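Local coordinates for protein Pre-mRNA-processing-splicing factor 8 (Cryptococcus neoformans var. grubii serotype A, PDB 6MX6) that is the intein carried by the spliceosomal protein Prp8, which probably excises itself from the precursor and joins the flanking sequences by protein splicing, at residues D24-D29 against S42-G47; L32-T37 against D160-Y165; E49-I54 against V64-H69; E58-L63 against T138-N143. All blocks are in the same frame, centred on the assembly; numbering follows the deposited sequence.

Contact 1. Residues D24-D29 against S42-G47; sequences DVQEGD and SKIVRG
Glu27 holds CG anti to its backbone N (chi1 176°) and bends at chi2 (89°), which turns CD toward Ser42 and Lys43. Ile44 carries CG1 beside its own backbone N, and CD1 reaches the same loop. The loop contains a type II beta turn from Gln26 to Asp29, with Gly28 at the positive-phi position. It lies against the long strand 38-49 of the Hint fold, the fold of inteins. Lys43 N donates to Glu27 OE1 over 3.0 Å. This bond comes on the syn side, 27° out of the carboxylate plane. A water also donates to Glu27 OE1 and accepts from Ile44 N at 2.9 Å, so this oxygen takes two bonds. Glu27 OE2 lies against Ser42 CB, at 3.3 Å. Ile44 CD1 rests on the loop backbone just before the turn, 3.7 Å from Val25 O. Its apolar neighbour Val25 CG1 is 4.3 Å from Ile44 CD1, and both residues also touch Phe157 of strand 152-159. Gln26 ties the turn together from within. Its N donates to Asp29 OD2 from above the carboxylate plane, while its OE1 accepts from Glu27 N. A second water bridges the contact: it donates to Val25 O at 2.7 Å and accepts from Arg46 NH1 in the plane of the guanidinium.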
# COMPACT_ATOMS: atom_id res chain seq x y z
N ASP A 24 8.85 -3.70 12.13
CA ASP A 24 8.74 -3.60 13.59
C ASP A 24 7.32 -3.82 14.08
O ASP A 24 7.09 -3.82 15.29
CB ASP A 24 9.26 -2.24 14.07
CG ASP A 24 10.73 -2.02 13.75
OD1 ASP A 24 11.46 -3.03 13.63
OD2 ASP A 24 11.15 -0.85 13.63
N VAL A 25 6.36 -4.00 13.17
CA VAL A 25 4.99 -4.29 13.55
C VAL A 25 4.91 -5.70 14.13
O VAL A 25 5.36 -6.66 13.49
CB VAL A 25 4.06 -4.15 12.34
CG1 VAL A 25 2.65 -4.63 12.69
CG2 VAL A 25 4.04 -2.69 11.86
N GLN A 26 4.35 -5.83 15.32
CA GLN A 26 4.25 -7.12 15.98
C GLN A 26 2.80 -7.49 16.22
O GLN A 26 1.90 -6.66 16.09
CB GLN A 26 5.04 -7.12 17.30
CG GLN A 26 6.38 -7.83 17.19
CD GLN A 26 6.29 -9.15 16.43
OE1 GLN A 26 5.41 -9.99 16.69
NE2 GLN A 26 7.20 -9.35 15.48
N GLU A 27 2.58 -8.76 16.58
CA GLU A 27 1.22 -9.28 16.73
C GLU A 27 0.41 -8.45 17.72
O GLU A 27 0.90 -8.09 18.80
CB GLU A 27 1.28 -10.74 17.19
CG GLU A 27 -0.08 -11.37 17.47
CD GLU A 27 -0.72 -12.01 16.24
OE1 GLU A 27 -0.00 -12.27 15.25
OE2 GLU A 27 -1.94 -12.26 16.27
N GLY A 28 -0.83 -8.14 17.35
CA GLY A 28 -1.70 -7.31 18.16
C GLY A 28 -1.48 -5.82 18.05
O GLY A 28 -2.27 -5.05 18.62
N ASP A 29 -0.45 -5.37 17.33
CA ASP A 29 -0.14 -3.94 17.27
C ASP A 29 -1.30 -3.15 16.66
O ASP A 29 -2.02 -3.63 15.78
CB ASP A 29 1.14 -3.69 16.46
CG ASP A 29 2.36 -3.54 17.34
OD1 ASP A 29 2.19 -3.53 18.58
OD2 ASP A 29 3.49 -3.43 16.81
N SER A 42 -2.03 -8.79 12.65
CA SER A 42 -1.74 -10.15 13.08
C SER A 42 -1.04 -10.89 11.95
O SER A 42 -0.92 -10.39 10.83
CB SER A 42 -3.01 -10.89 13.52
OG SER A 42 -3.97 -10.94 12.48
N LYS A 43 -0.58 -12.10 12.27
CA LYS A 43 -0.00 -13.01 11.28
C LYS A 43 1.22 -12.39 10.60
O LYS A 43 1.33 -12.33 9.38
CB LYS A 43 -1.05 -13.40 10.23
CG LYS A 43 -2.25 -14.19 10.75
CD LYS A 43 -3.09 -14.70 9.57
CE LYS A 43 -4.34 -15.44 10.03
NZ LYS A 43 -5.60 -14.71 9.67
N ILE A 44 2.17 -11.95 11.43
CA ILE A 44 3.41 -11.34 10.95
C ILE A 44 4.20 -12.38 10.16
O ILE A 44 4.55 -13.44 10.68
CB ILE A 44 4.24 -10.80 12.12
CG1 ILE A 44 3.35 -10.07 13.13
CG2 ILE A 44 5.39 -9.94 11.62
CD1 ILE A 44 2.61 -8.91 12.56
N VAL A 45 4.54 -12.05 8.91
CA VAL A 45 5.33 -12.93 8.07
C VAL A 45 6.44 -12.13 7.42
O VAL A 45 6.36 -10.90 7.30
CB VAL A 45 4.46 -13.63 7.01
CG1 VAL A 45 3.55 -14.65 7.66
CG2 VAL A 45 3.65 -12.60 6.24
N ARG A 46 7.50 -12.82 7.00
CA ARG A 46 8.64 -12.14 6.39
C ARG A 46 9.21 -13.00 5.28
O ARG A 46 9.11 -14.22 5.29
CB ARG A 46 9.76 -11.84 7.39
CG ARG A 46 9.33 -11.10 8.64
CD ARG A 46 10.47 -10.27 9.20
NE ARG A 46 10.26 -9.90 10.60
CZ ARG A 46 9.29 -9.10 11.04
NH1 ARG A 46 8.42 -8.57 10.19
NH2 ARG A 46 9.19 -8.83 12.33
N GLY A 47 9.84 -12.33 4.32
CA GLY A 47 10.53 -13.08 3.29
C GLY A 47 11.47 -12.17 2.53
O GLY A 47 11.74 -11.05 2.96
O HOH W 1 6.21 -6.85 10.89
O HOH W 2 2.36 -13.34 13.93

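Contact 2. Residues L32-T37 against D160-Y165; sequences LGPDGT and DKDSLY
The turn of the beta hairpin formed by strands 30-32 and 38-49 packs through Pro34 on Leu164, next to a second tight turn. The first is a type I beta turn from Gly33 to Gly36. The second, from Asp160 to Ser163, is of type II' and lies between strands 152-159 and 164-166. Pro34 is the main apolar residue of the contact. Its ring crosses the Leu164 side chain at about a right angle, with Pro34 CD 3.8 Å from Leu164 CB. Pro34 CD also lies 3.7 Å from Leu164 O. Pro34 and Asp162 meet tip to tip, Pro34 CG being 3.9 Å from Asp162 OD2. Next to them Leu32 O receives a CA-H...O contact from Tyr165 CA at 3.3 Å. Each turn is braced by an Asx turn. Asp35 OD1 accepts from Thr37 N and from Thr37 OG1, both on one face of its plane, the hydroxyl at 2.8 Å. Asp162 places CG between its backbone N and carbonyl carbon (chi1 57°). Its OD1 takes Leu164 N from above the carboxylate plane, at 3.1 Å, and is also salt-bridged to Arg39 NE. Lys161 brings NZ to 3.9 Å from Thr37 OG1, but that ammonium is hydrogen-bonded to Ser38 O. The contact sits where several short strands come together. Pro34 also touches Val172 of strand 172-174, and Tyr165 reaches Leu173 there and Leu12 of strand 11-13, while the backbone of Leu32 bonds to Leu13.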
# COMPACT_ATOMS: atom_id res chain seq x y z
N LEU A 32 -3.19 2.74 12.27
CA LEU A 32 -4.18 3.77 11.98
C LEU A 32 -4.92 3.43 10.69
O LEU A 32 -4.30 3.22 9.64
CB LEU A 32 -3.49 5.13 11.89
CG LEU A 32 -4.43 6.33 11.75
CD1 LEU A 32 -5.53 6.26 12.79
CD2 LEU A 32 -3.61 7.60 11.88
N GLY A 33 -6.25 3.38 10.78
CA GLY A 33 -7.10 3.19 9.62
C GLY A 33 -7.38 4.49 8.90
O GLY A 33 -7.15 5.59 9.40
N PRO A 34 -7.91 4.37 7.68
CA PRO A 34 -8.15 5.57 6.86
C PRO A 34 -9.22 6.48 7.42
O PRO A 34 -9.17 7.70 7.17
CB PRO A 34 -8.55 4.99 5.50
CG PRO A 34 -9.06 3.62 5.81
CD PRO A 34 -8.24 3.13 6.96
N ASP A 35 -10.20 5.95 8.16
CA ASP A 35 -11.22 6.75 8.82
C ASP A 35 -10.78 7.32 10.16
O ASP A 35 -11.55 8.04 10.80
CB ASP A 35 -12.49 5.91 9.01
CG ASP A 35 -12.24 4.63 9.79
OD1 ASP A 35 -11.09 4.41 10.25
OD2 ASP A 35 -13.19 3.83 9.95
N GLY A 36 -9.57 7.00 10.62
CA GLY A 36 -9.07 7.48 11.89
C GLY A 36 -9.16 6.50 13.04
O GLY A 36 -8.58 6.76 14.10
N THR A 37 -9.85 5.37 12.88
CA THR A 37 -9.99 4.41 13.96
C THR A 37 -8.85 3.38 13.93
O THR A 37 -8.01 3.37 13.03
CB THR A 37 -11.35 3.72 13.90
OG1 THR A 37 -11.48 3.02 12.65
CG2 THR A 37 -12.47 4.74 14.02
N ASP A 160 -7.35 -6.21 10.59
CA ASP A 160 -8.77 -6.48 10.76
C ASP A 160 -9.60 -5.38 10.10
O ASP A 160 -9.08 -4.51 9.39
CB ASP A 160 -9.10 -6.64 12.24
CG ASP A 160 -8.97 -5.34 13.02
OD1 ASP A 160 -8.11 -4.51 12.68
OD2 ASP A 160 -9.74 -5.15 13.99
N LYS A 161 -10.91 -5.41 10.35
CA LYS A 161 -11.88 -4.42 9.86
C LYS A 161 -11.80 -4.40 8.33
O LYS A 161 -11.87 -5.48 7.72
CB LYS A 161 -11.63 -3.08 10.54
CG LYS A 161 -11.89 -3.08 12.04
CD LYS A 161 -11.75 -1.68 12.63
CE LYS A 161 -12.10 -1.65 14.11
NZ LYS A 161 -11.83 -0.32 14.72
N ASP A 162 -11.68 -3.24 7.68
CA ASP A 162 -11.69 -3.15 6.22
C ASP A 162 -10.37 -3.55 5.58
O ASP A 162 -10.25 -3.47 4.35
CB ASP A 162 -12.06 -1.73 5.78
CG ASP A 162 -11.11 -0.68 6.34
OD1 ASP A 162 -10.17 -1.03 7.08
OD2 ASP A 162 -11.33 0.52 6.06
N SER A 163 -9.37 -3.96 6.38
CA SER A 163 -8.05 -4.37 5.92
C SER A 163 -7.22 -3.21 5.38
O SER A 163 -6.25 -3.43 4.65
CB SER A 163 -8.13 -5.49 4.87
OG SER A 163 -8.66 -6.69 5.43
N LEU A 164 -7.57 -1.98 5.73
CA LEU A 164 -6.87 -0.79 5.27
C LEU A 164 -6.12 -0.12 6.42
O LEU A 164 -6.60 -0.11 7.56
CB LEU A 164 -7.84 0.20 4.63
CG LEU A 164 -8.73 -0.34 3.52
CD1 LEU A 164 -9.59 0.77 2.95
CD2 LEU A 164 -7.89 -0.99 2.43
N TYR A 165 -4.95 0.43 6.12
CA TYR A 165 -4.13 1.13 7.11
C TYR A 165 -3.34 2.19 6.37
O TYR A 165 -3.39 2.28 5.14
CB TYR A 165 -3.22 0.16 7.87
CG TYR A 165 -2.27 -0.62 6.98
CD1 TYR A 165 -2.73 -1.67 6.20
CD2 TYR A 165 -0.92 -0.29 6.91
CE1 TYR A 165 -1.87 -2.37 5.37
CE2 TYR A 165 -0.06 -0.98 6.09
CZ TYR A 165 -0.54 -2.02 5.33
OH TYR A 165 0.32 -2.71 4.51

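Contact 3. Residues E49-I54 against V64-H69; sequences ERLYRI and VCTHNH
Tyr52 and Cys65 pair their backbones in the antiparallel beta hairpin of strands 52-56 and 63-65. Tyr52 N donates to Cys65 O at 2.8 Å, and Cys65 N returns a bond to Tyr52 O. Val64 and Arg53 form the next, non-hydrogen-bonded pair. Arg53 is bent at chi3 (-60°), and Val64 CG2 lies over one face of the guanidinium, 3.7 Å from Arg53 NH1. Salt bridges to Asp62 and Glu148 hold that group. Leu51 packs against Val64 and Thr66: its CB is 3.7 Å from Val64 CG1, and its CD2 is 3.6 Å from Thr66 CG2. Tyr52 CE1 approaches His67 CB obliquely, at 3.7 Å. Glu49 has CG between backbone N and carbonyl carbon (chi1 66°) and is extended from there. Its carboxylate is nearly coplanar with the His67 ring, and Glu49 OE1 meets the ring edge at His67 CD2, 3.3 Å away. A water donates to Arg50 O and accepts from His67 N. Thr66 to His69 fits the TxxH motif of inteins, and Thr66 OG1 and His69 ND1 both hydrogen-bond to Cys5 N. His67 ND1 is hydrogen-bonded to Asp104, while Glu49 OE1 lies by CD2; two acidic groups so near might polarise the ring.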
# COMPACT_ATOMS: atom_id res chain seq x y z
N GLU A 49 12.48 -11.30 -1.72
CA GLU A 49 12.26 -11.59 -3.13
C GLU A 49 12.37 -10.31 -3.94
O GLU A 49 12.45 -9.21 -3.38
CB GLU A 49 10.90 -12.26 -3.37
CG GLU A 49 9.71 -11.38 -3.07
CD GLU A 49 8.42 -12.18 -2.97
OE1 GLU A 49 7.49 -11.92 -3.78
OE2 GLU A 49 8.34 -13.07 -2.10
N ARG A 50 12.38 -10.47 -5.26
CA ARG A 50 12.34 -9.30 -6.14
C ARG A 50 10.98 -8.64 -6.05
O ARG A 50 9.96 -9.25 -6.38
CB ARG A 50 12.65 -9.72 -7.57
CG ARG A 50 14.10 -10.11 -7.75
CD ARG A 50 14.33 -10.80 -9.08
NE ARG A 50 14.32 -9.83 -10.18
CZ ARG A 50 14.60 -10.14 -11.44
NH1 ARG A 50 14.94 -11.37 -11.77
NH2 ARG A 50 14.57 -9.19 -12.38
N LEU A 51 10.95 -7.38 -5.62
CA LEU A 51 9.71 -6.66 -5.40
C LEU A 51 9.40 -5.76 -6.60
O LEU A 51 10.23 -5.56 -7.49
CB LEU A 51 9.81 -5.82 -4.12
CG LEU A 51 10.19 -6.62 -2.88
CD1 LEU A 51 10.29 -5.70 -1.65
CD2 LEU A 51 9.15 -7.71 -2.65
N TYR A 52 8.20 -5.20 -6.59
CA TYR A 52 7.79 -4.21 -7.58
C TYR A 52 7.90 -2.83 -6.96
O TYR A 52 7.45 -2.63 -5.83
CB TYR A 52 6.36 -4.46 -8.05
CG TYR A 52 6.31 -5.57 -9.06
CD1 TYR A 52 6.25 -6.89 -8.65
CD2 TYR A 52 6.36 -5.29 -10.40
CE1 TYR A 52 6.22 -7.92 -9.58
CE2 TYR A 52 6.33 -6.30 -11.34
CZ TYR A 52 6.25 -7.61 -10.93
OH TYR A 52 6.23 -8.59 -11.88
N ARG A 53 8.49 -1.90 -7.70
CA ARG A 53 8.58 -0.50 -7.30
C ARG A 53 7.53 0.30 -8.06
O ARG A 53 7.51 0.29 -9.30
CB ARG A 53 9.98 0.05 -7.57
CG ARG A 53 10.14 1.54 -7.21
CD ARG A 53 11.56 2.03 -7.38
NE ARG A 53 12.46 1.27 -6.52
CZ ARG A 53 12.75 1.59 -5.26
NH1 ARG A 53 12.24 2.70 -4.73
NH2 ARG A 53 13.55 0.81 -4.55
N ILE A 54 6.67 0.99 -7.32
CA ILE A 54 5.64 1.86 -7.87
C ILE A 54 6.05 3.30 -7.60
O ILE A 54 6.26 3.69 -6.44
CB ILE A 54 4.26 1.56 -7.26
CG1 ILE A 54 3.90 0.10 -7.51
CG2 ILE A 54 3.20 2.49 -7.87
CD1 ILE A 54 2.71 -0.39 -6.68
N VAL A 64 7.04 0.05 -2.48
CA VAL A 64 7.74 -1.13 -2.96
C VAL A 64 7.13 -2.35 -2.29
O VAL A 64 7.07 -2.41 -1.05
CB VAL A 64 9.26 -1.06 -2.69
CG1 VAL A 64 9.95 -2.26 -3.29
CG2 VAL A 64 9.85 0.23 -3.28
N CYS A 65 6.66 -3.31 -3.08
CA CYS A 65 5.83 -4.37 -2.51
C CYS A 65 5.86 -5.64 -3.36
O CYS A 65 6.33 -5.65 -4.50
CB CYS A 65 4.41 -3.87 -2.32
SG CYS A 65 3.61 -3.42 -3.88
N THR A 66 5.34 -6.73 -2.79
CA THR A 66 5.40 -8.01 -3.48
C THR A 66 4.40 -8.08 -4.63
O THR A 66 3.44 -7.31 -4.71
CB THR A 66 5.10 -9.18 -2.52
OG1 THR A 66 3.84 -8.94 -1.89
CG2 THR A 66 6.19 -9.31 -1.49
N HIS A 67 4.62 -9.06 -5.50
CA HIS A 67 3.77 -9.23 -6.67
C HIS A 67 2.33 -9.55 -6.29
O HIS A 67 1.40 -9.23 -7.04
CB HIS A 67 4.32 -10.33 -7.58
CG HIS A 67 4.28 -11.70 -6.96
ND1 HIS A 67 3.30 -12.62 -7.28
CD2 HIS A 67 5.08 -12.29 -6.04
CE1 HIS A 67 3.51 -13.73 -6.58
NE2 HIS A 67 4.58 -13.55 -5.82
N ASN A 68 2.10 -10.18 -5.14
CA ASN A 68 0.74 -10.52 -4.75
C ASN A 68 0.13 -9.48 -3.81
O ASN A 68 -1.00 -9.67 -3.34
CB ASN A 68 0.69 -11.91 -4.09
CG ASN A 68 1.61 -12.03 -2.90
OD1 ASN A 68 2.64 -11.37 -2.83
ND2 ASN A 68 1.24 -12.90 -1.96
N HIS A 69 0.85 -8.40 -3.53
CA HIS A 69 0.30 -7.36 -2.68
C HIS A 69 -0.92 -6.73 -3.34
O HIS A 69 -0.98 -6.58 -4.56
CB HIS A 69 1.36 -6.31 -2.40
CG HIS A 69 0.92 -5.26 -1.44
ND1 HIS A 69 0.74 -5.50 -0.10
CD2 HIS A 69 0.60 -3.96 -1.63
CE1 HIS A 69 0.34 -4.40 0.50
NE2 HIS A 69 0.25 -3.44 -0.41
O HOH W 3 7.40 -10.02 -5.39
O HOH W 4 5.02 -13.07 -2.36

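Contact 4. Residues E58-L63 against T138-N143; sequences EGLEDL and TLLHIN
Glu58 meets the edge of the His141 ring, the two flat groups almost in one plane, 14° apart, although the side chains as a whole cross at a slant. This is a His-carboxylate hydrogen bond within the Hint domain. His141 ND1 donates to Glu58 OE1 at 2.8 Å, in the plane of the imidazole and onto the syn lone pair of the oxygen. The bond is nearly straight, 167° at the hydrogen. Glu58 OE2 accepts from His141 N at 3.1 Å, on the syn side but tilted out of the carboxylate plane. The two oxygens thus grip the backbone and the ring of one residue, which fixes the rotation of both groups. A bend at chi2 (78°) in Glu58 turns CD toward His141. The carboxylate would be expected to favour a proton on His141 ND1. Beside the polar pair is a small apolar contact. Leu60 and Leu140 cross at about a right angle and touch by their methyl groups, Leu60 CD2 being 3.9 Å from Leu140 CD2. The same methyl, Leu140 CD2, packs at 4.0 Å on Glu58 CG. An inverse gamma turn centred on Gly59 links the two residues of the loop, with Leu60 N bonded to Glu58 O at 2.8 Å. This loop joins strands 52-56 and 63-65, at the edge of the larger sheet. It packs on strand 139-147, which runs between strands 52-56 and 117-120. Leu140 also touches Thr56 and Leu119 on those two neighbours, while His141 touches Lys118 of strand 117-120.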
# COMPACT_ATOMS: atom_id res chain seq x y z
N GLU A 58 3.33 12.44 -8.53
CA GLU A 58 3.44 13.31 -7.37
C GLU A 58 4.68 12.97 -6.56
O GLU A 58 5.15 11.83 -6.55
CB GLU A 58 2.18 13.18 -6.51
CG GLU A 58 0.89 13.71 -7.14
CD GLU A 58 0.27 12.76 -8.17
OE1 GLU A 58 -0.77 13.11 -8.76
OE2 GLU A 58 0.83 11.67 -8.41
N GLY A 59 5.22 13.97 -5.86
CA GLY A 59 6.44 13.80 -5.11
C GLY A 59 6.25 13.10 -3.78
O GLY A 59 6.45 13.69 -2.72
N LEU A 60 5.84 11.83 -3.84
CA LEU A 60 5.68 11.00 -2.66
C LEU A 60 6.65 9.83 -2.76
O LEU A 60 7.07 9.46 -3.86
CB LEU A 60 4.24 10.47 -2.53
CG LEU A 60 3.12 11.38 -2.02
CD1 LEU A 60 3.54 12.17 -0.79
CD2 LEU A 60 2.64 12.31 -3.12
N GLU A 61 6.97 9.24 -1.61
CA GLU A 61 7.90 8.11 -1.58
C GLU A 61 7.37 6.94 -2.41
O GLU A 61 6.18 6.66 -2.41
CB GLU A 61 8.12 7.64 -0.14
CG GLU A 61 9.10 8.52 0.64
CD GLU A 61 9.50 7.91 1.97
OE1 GLU A 61 9.03 6.80 2.29
OE2 GLU A 61 10.29 8.55 2.70
N ASP A 62 8.28 6.27 -3.13
CA ASP A 62 7.90 5.08 -3.88
C ASP A 62 7.28 4.04 -2.95
O ASP A 62 7.69 3.89 -1.80
CB ASP A 62 9.11 4.44 -4.56
CG ASP A 62 9.83 5.36 -5.52
OD1 ASP A 62 9.30 6.44 -5.86
OD2 ASP A 62 10.95 4.99 -5.95
N LEU A 63 6.32 3.28 -3.47
CA LEU A 63 5.77 2.13 -2.76
C LEU A 63 6.41 0.87 -3.33
O LEU A 63 6.34 0.63 -4.54
CB LEU A 63 4.25 2.07 -2.92
CG LEU A 63 3.57 0.88 -2.23
CD1 LEU A 63 3.76 0.98 -0.71
CD2 LEU A 63 2.09 0.83 -2.61
N THR A 138 -6.17 14.39 -3.57
CA THR A 138 -5.89 13.20 -2.77
C THR A 138 -5.69 11.95 -3.61
O THR A 138 -5.37 10.89 -3.06
CB THR A 138 -7.01 12.98 -1.75
OG1 THR A 138 -6.54 12.10 -0.72
CG2 THR A 138 -8.23 12.37 -2.41
N LEU A 139 -5.89 12.03 -4.92
CA LEU A 139 -5.60 10.92 -5.82
C LEU A 139 -4.17 11.05 -6.33
O LEU A 139 -3.69 12.15 -6.60
CB LEU A 139 -6.57 10.87 -7.00
CG LEU A 139 -8.05 10.60 -6.73
CD1 LEU A 139 -8.82 10.70 -8.04
CD2 LEU A 139 -8.26 9.24 -6.10
N LEU A 140 -3.50 9.91 -6.45
CA LEU A 140 -2.12 9.85 -6.91
C LEU A 140 -2.08 9.07 -8.22
O LEU A 140 -2.68 7.99 -8.33
CB LEU A 140 -1.22 9.20 -5.86
CG LEU A 140 -1.35 9.79 -4.47
CD1 LEU A 140 -0.56 8.95 -3.49
CD2 LEU A 140 -0.85 11.23 -4.46
N HIS A 141 -1.35 9.59 -9.19
CA HIS A 141 -1.26 9.01 -10.52
C HIS A 141 0.03 8.21 -10.60
O HIS A 141 1.11 8.74 -10.32
CB HIS A 141 -1.30 10.11 -11.58
CG HIS A 141 -2.49 11.00 -11.47
ND1 HIS A 141 -2.56 12.06 -10.58
CD2 HIS A 141 -3.68 10.98 -12.12
CE1 HIS A 141 -3.73 12.65 -10.70
NE2 HIS A 141 -4.43 12.02 -11.62
N ILE A 142 -0.08 6.95 -10.96
CA ILE A 142 1.10 6.10 -11.06
C ILE A 142 1.85 6.44 -12.34
O ILE A 142 1.27 6.46 -13.43
CB ILE A 142 0.69 4.62 -11.01
CG1 ILE A 142 0.13 4.29 -9.63
CG2 ILE A 142 1.88 3.73 -11.33
CD1 ILE A 142 -0.29 2.85 -9.48
N ASN A 143 3.14 6.71 -12.21
CA ASN A 143 3.98 6.99 -13.37
C ASN A 143 4.70 5.74 -13.87
O ASN A 143 4.88 5.58 -15.08
CB ASN A 143 5.01 8.07 -13.03
CG ASN A 143 5.78 8.54 -14.25
OD1 ASN A 143 5.20 8.85 -15.29
ND2 ASN A 143 7.10 8.58 -14.13

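Contacts 1 and 4 are surface contacts on opposite sides of the chain's centre, about 26 Å apart between centres. Each relies on a glutamate that accepts a backbone N-H of the strand, with waters aiding contact 1 and a histidine ring contact 4. Contacts 2 and 3 are partly buried. Contact 2 joins two turns by proline packing and has no direct hydrogen bond between them, whereas contact 3 is true strand pairing. Contacts 3 and 4 share the larger sheet and touch through the Arg53 to Asp62 salt bridge, a probable Ile54 N to Leu63 O hydrogen bond and the packing of Ile54 on Ile142. Contacts 1 and 2 adjoin in sequence at the hairpin of strands 30-32 and 38-49.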